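Local coordinates for protein FMN-dependent nitronate monooxygenase (Shewanella oneidensis, PDB 5LSM) that probably oxidises propionate 3-nitronate to 3-oxopropanoate with molecular oxygen, using FMN as its cofactor, at residues Ile252-Ala256 against Trp317-Trp323. Residue numbers count along the deposited sequence, not the author numbering.
Sequences IHREA and WDFSPLW. With FMN (flavin mononucleotide), chain I.
Residues 252-256 form part of helix 251-258. Residues 317-323 are an irregular loop: a turn over 317-320, closed by Ser-320 N to Trp-317 O (3.3 Å), then runs extended. CA atoms lie closest at Ile-252/Trp-317 (6.4 Å) and His-253/Leu-322 (6.0 Å). Ile-252 points toward the loop; its CG1 is 4.1 Å from Trp-317 CB. The His-253 chi1 is t, which sends the ring to the loop backbone. Leu-322 CA lies over one face of the His-253 ring, 4.0 Å from its centroid, a CH-pi contact. At the ring edge, His-253 CE1 is 3.2 Å from Trp-323 O. Arg-254 points away and hydrogen-bonds Leu-243 O and Cys-244 O through NH1 and NH2. Glu-255 CG meets the Trp-317 ring edge (CZ3, 3.9 Å). Ala-256 CB sits 3.9 Å from the centroid of the Trp-317 six-membered ring, another CH-pi contact, and 4.1 Å from Leu-322 CD1. Trp-317 is p at chi1, laying its indole against the helix. Trp-323 CB reaches FMN C7M at 3.3 Å. The loop packs on the helix and carries Trp-323 into the FMN pocket of a TIM-barrel nitronate monooxygenase.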
loop_
_atom_site.group_PDB
_atom_site.type_symbol
_atom_site.label_atom_id
_atom_site.label_comp_id
_atom_site.label_asym_id
_atom_site.label_seq_id
_atom_site.Cartn_x
_atom_site.Cartn_y
_atom_site.Cartn_z
ATOM N N ILE A 252 -20.066 -11.619 14.584
ATOM C CA ILE A 252 -18.755 -12.218 14.559
ATOM C C ILE A 252 -17.781 -11.364 13.739
ATOM O O ILE A 252 -16.655 -11.130 14.161
ATOM C CB ILE A 252 -18.834 -13.676 14.060
ATOM C CG1 ILE A 252 -17.799 -14.529 14.774
ATOM C CG2 ILE A 252 -18.678 -13.777 12.547
ATOM C CD1 ILE A 252 -17.928 -16.003 14.469
ATOM N N HIS A 253 -18.268 -10.804 12.629
ATOM C CA HIS A 253 -17.529 -9.792 11.856
ATOM C C HIS A 253 -17.306 -8.507 12.673
ATOM O O HIS A 253 -16.194 -8.022 12.759
ATOM C CB HIS A 253 -18.288 -9.478 10.566
ATOM C CG HIS A 253 -17.457 -8.830 9.498
ATOM N ND1 HIS A 253 -16.222 -8.262 9.741
ATOM C CD2 HIS A 253 -17.717 -8.612 8.187
ATOM C CE1 HIS A 253 -15.748 -7.745 8.622
ATOM N NE2 HIS A 253 -16.647 -7.921 7.670
ATOM N N ARG A 254 -18.341 -8.014 13.346
ATOM C CA ARG A 254 -18.184 -6.888 14.295
ATOM C C ARG A 254 -17.103 -7.116 15.378
ATOM O O ARG A 254 -16.381 -6.180 15.773
ATOM C CB ARG A 254 -19.518 -6.584 14.971
ATOM C CG ARG A 254 -20.541 -5.931 14.062
ATOM C CD ARG A 254 -21.884 -5.743 14.758
ATOM N NE ARG A 254 -22.767 -4.859 13.996
ATOM C CZ ARG A 254 -22.734 -3.526 14.044
ATOM N NH1 ARG A 254 -21.885 -2.893 14.852
ATOM N NH2 ARG A 254 -23.554 -2.817 13.276
ATOM N N GLU A 255 -17.030 -8.343 15.884
ATOM C CA GLU A 255 -16.120 -8.681 16.983
ATOM C C GLU A 255 -14.680 -8.702 16.495
ATOM O O GLU A 255 -13.757 -8.308 17.210
ATOM C CB GLU A 255 -16.481 -10.054 17.551
ATOM C CG GLU A 255 -15.640 -10.479 18.750
ATOM C CD GLU A 255 -16.463 -11.109 19.865
ATOM O OE1 GLU A 255 -17.706 -11.186 19.729
ATOM O OE2 GLU A 255 -15.868 -11.511 20.887
ATOM N N ALA A 256 -14.499 -9.196 15.277
ATOM C CA ALA A 256 -13.191 -9.262 14.664
ATOM C C ALA A 256 -12.663 -7.853 14.417
ATOM O O ALA A 256 -11.542 -7.535 14.813
ATOM C CB ALA A 256 -13.262 -10.056 13.365
ATOM N N TRP A 317 -14.459 -17.351 13.968
ATOM C CA TRP A 317 -14.411 -16.597 12.720
ATOM C C TRP A 317 -13.437 -17.204 11.700
ATOM O O TRP A 317 -13.157 -16.594 10.673
ATOM C CB TRP A 317 -14.155 -15.094 12.974
ATOM C CG TRP A 317 -12.829 -14.689 13.612
ATOM C CD1 TRP A 317 -11.584 -14.982 13.159
ATOM C CD2 TRP A 317 -12.642 -13.747 14.692
ATOM N NE1 TRP A 317 -10.631 -14.346 13.930
ATOM C CE2 TRP A 317 -11.259 -13.571 14.864
ATOM C CE3 TRP A 317 -13.512 -13.064 15.541
ATOM C CZ2 TRP A 317 -10.721 -12.773 15.871
ATOM C CZ3 TRP A 317 -12.974 -12.269 16.551
ATOM C CH2 TRP A 317 -11.590 -12.132 16.701
ATOM N N ASP A 318 -13.082 -18.476 11.912
ATOM C CA ASP A 318 -11.989 -19.148 11.182
ATOM C C ASP A 318 -12.250 -19.314 9.681
ATOM O O ASP A 318 -11.312 -19.454 8.910
ATOM C CB ASP A 318 -11.686 -20.539 11.799
ATOM C CG ASP A 318 -11.162 -20.459 13.258
ATOM O OD1 ASP A 318 -11.235 -19.368 13.867
ATOM O OD2 ASP A 318 -10.717 -21.498 13.808
ATOM N N PHE A 319 -13.509 -19.336 9.262
ATOM C CA PHE A 319 -13.822 -19.563 7.848
ATOM C C PHE A 319 -14.703 -18.446 7.276
ATOM O O PHE A 319 -15.498 -18.674 6.374
ATOM C CB PHE A 319 -14.473 -20.947 7.661
ATOM C CG PHE A 319 -13.530 -22.090 7.900
ATOM C CD1 PHE A 319 -12.756 -22.593 6.868
ATOM C CD2 PHE A 319 -13.329 -22.582 9.177
ATOM C CE1 PHE A 319 -11.833 -23.594 7.096
ATOM C CE2 PHE A 319 -12.405 -23.578 9.421
ATOM C CZ PHE A 319 -11.661 -24.089 8.377
ATOM N N SER A 320 -14.541 -17.233 7.798
ATOM C CA SER A 320 -15.369 -16.109 7.372
ATOM C C SER A 320 -14.577 -15.139 6.474
ATOM O O SER A 320 -13.402 -14.887 6.719
ATOM C CB SER A 320 -15.912 -15.365 8.587
ATOM O OG SER A 320 -16.791 -16.178 9.344
ATOM N N PRO A 321 -15.227 -14.595 5.432
ATOM C CA PRO A 321 -14.689 -13.447 4.717
ATOM C C PRO A 321 -14.875 -12.149 5.518
ATOM O O PRO A 321 -15.950 -11.553 5.519
ATOM C CB PRO A 321 -15.517 -13.426 3.433
ATOM C CG PRO A 321 -16.840 -13.953 3.856
ATOM C CD PRO A 321 -16.518 -15.030 4.871
ATOM N N LEU A 322 -13.826 -11.736 6.217
ATOM C CA LEU A 322 -13.911 -10.635 7.142
ATOM C C LEU A 322 -13.361 -9.397 6.448
ATOM O O LEU A 322 -12.280 -8.925 6.755
ATOM C CB LEU A 322 -13.089 -10.958 8.384
ATOM C CG LEU A 322 -13.516 -12.151 9.237
ATOM C CD1 LEU A 322 -12.410 -12.488 10.222
ATOM C CD2 LEU A 322 -14.796 -11.814 9.985
ATOM N N TRP A 323 -14.079 -8.919 5.453
ATOM C CA TRP A 323 -13.592 -7.841 4.635
ATOM C C TRP A 323 -13.348 -6.577 5.483
ATOM O O TRP A 323 -14.169 -6.228 6.318
ATOM C CB TRP A 323 -14.604 -7.543 3.540
ATOM C CG TRP A 323 -14.751 -8.586 2.439
ATOM C CD1 TRP A 323 -15.712 -8.587 1.495
ATOM C CD2 TRP A 323 -13.918 -9.738 2.158
ATOM N NE1 TRP A 323 -15.545 -9.644 0.626
ATOM C CE2 TRP A 323 -14.480 -10.391 1.034
ATOM C CE3 TRP A 323 -12.805 -10.314 2.775
ATOM C CZ2 TRP A 323 -13.939 -11.557 0.486
ATOM C CZ3 TRP A 323 -12.257 -11.475 2.221
ATOM C CH2 TRP A 323 -12.818 -12.072 1.079
HETATM N N1 FMN I . -16.913 -2.484 -3.823
HETATM C C2 FMN I . -17.843 -2.733 -4.790
HETATM O O2 FMN I . -17.722 -2.184 -5.915
HETATM N N3 FMN I . -18.881 -3.571 -4.593
HETATM C C4 FMN I . -19.066 -4.203 -3.423
HETATM O O4 FMN I . -20.016 -4.984 -3.244
HETATM C C4A FMN I . -18.088 -3.983 -2.340
HETATM N N5 FMN I . -18.247 -4.566 -1.150
HETATM C C5A FMN I . -17.406 -4.321 -0.131
HETATM C C6 FMN I . -17.660 -4.950 1.085
HETATM C C7 FMN I . -16.842 -4.728 2.174
HETATM C C7M FMN I . -17.145 -5.457 3.457
HETATM C C8 FMN I . -15.674 -3.810 2.037
HETATM C C8M FMN I . -14.770 -3.578 3.227
HETATM C C9 FMN I . -15.412 -3.178 0.813
HETATM C C9A FMN I . -16.242 -3.400 -0.298
HETATM N N10 FMN I . -16.066 -2.756 -1.564
HETATM C C10 FMN I . -16.976 -3.055 -2.600
HETATM C "C1'" FMN I . -14.934 -1.855 -1.847
HETATM C "C2'" FMN I . -15.254 -0.417 -1.475
HETATM O "O2'" FMN I . -16.045 0.171 -2.525
HETATM C "C3'" FMN I . -13.971 0.400 -1.269
HETATM O "O3'" FMN I . -13.065 0.155 -2.350
HETATM C "C4'" FMN I . -13.221 0.074 0.024
HETATM O "O4'" FMN I . -14.089 -0.231 1.123
HETATM C "C5'" FMN I . -12.331 1.258 0.365
HETATM O "O5'" FMN I . -11.458 0.960 1.452
HETATM P P FMN I . -11.878 1.086 3.000
HETATM O O1P FMN I . -12.852 2.236 3.119
HETATM O O2P FMN I . -10.555 1.335 3.678
HETATM O O3P FMN I . -12.482 -0.248 3.264
#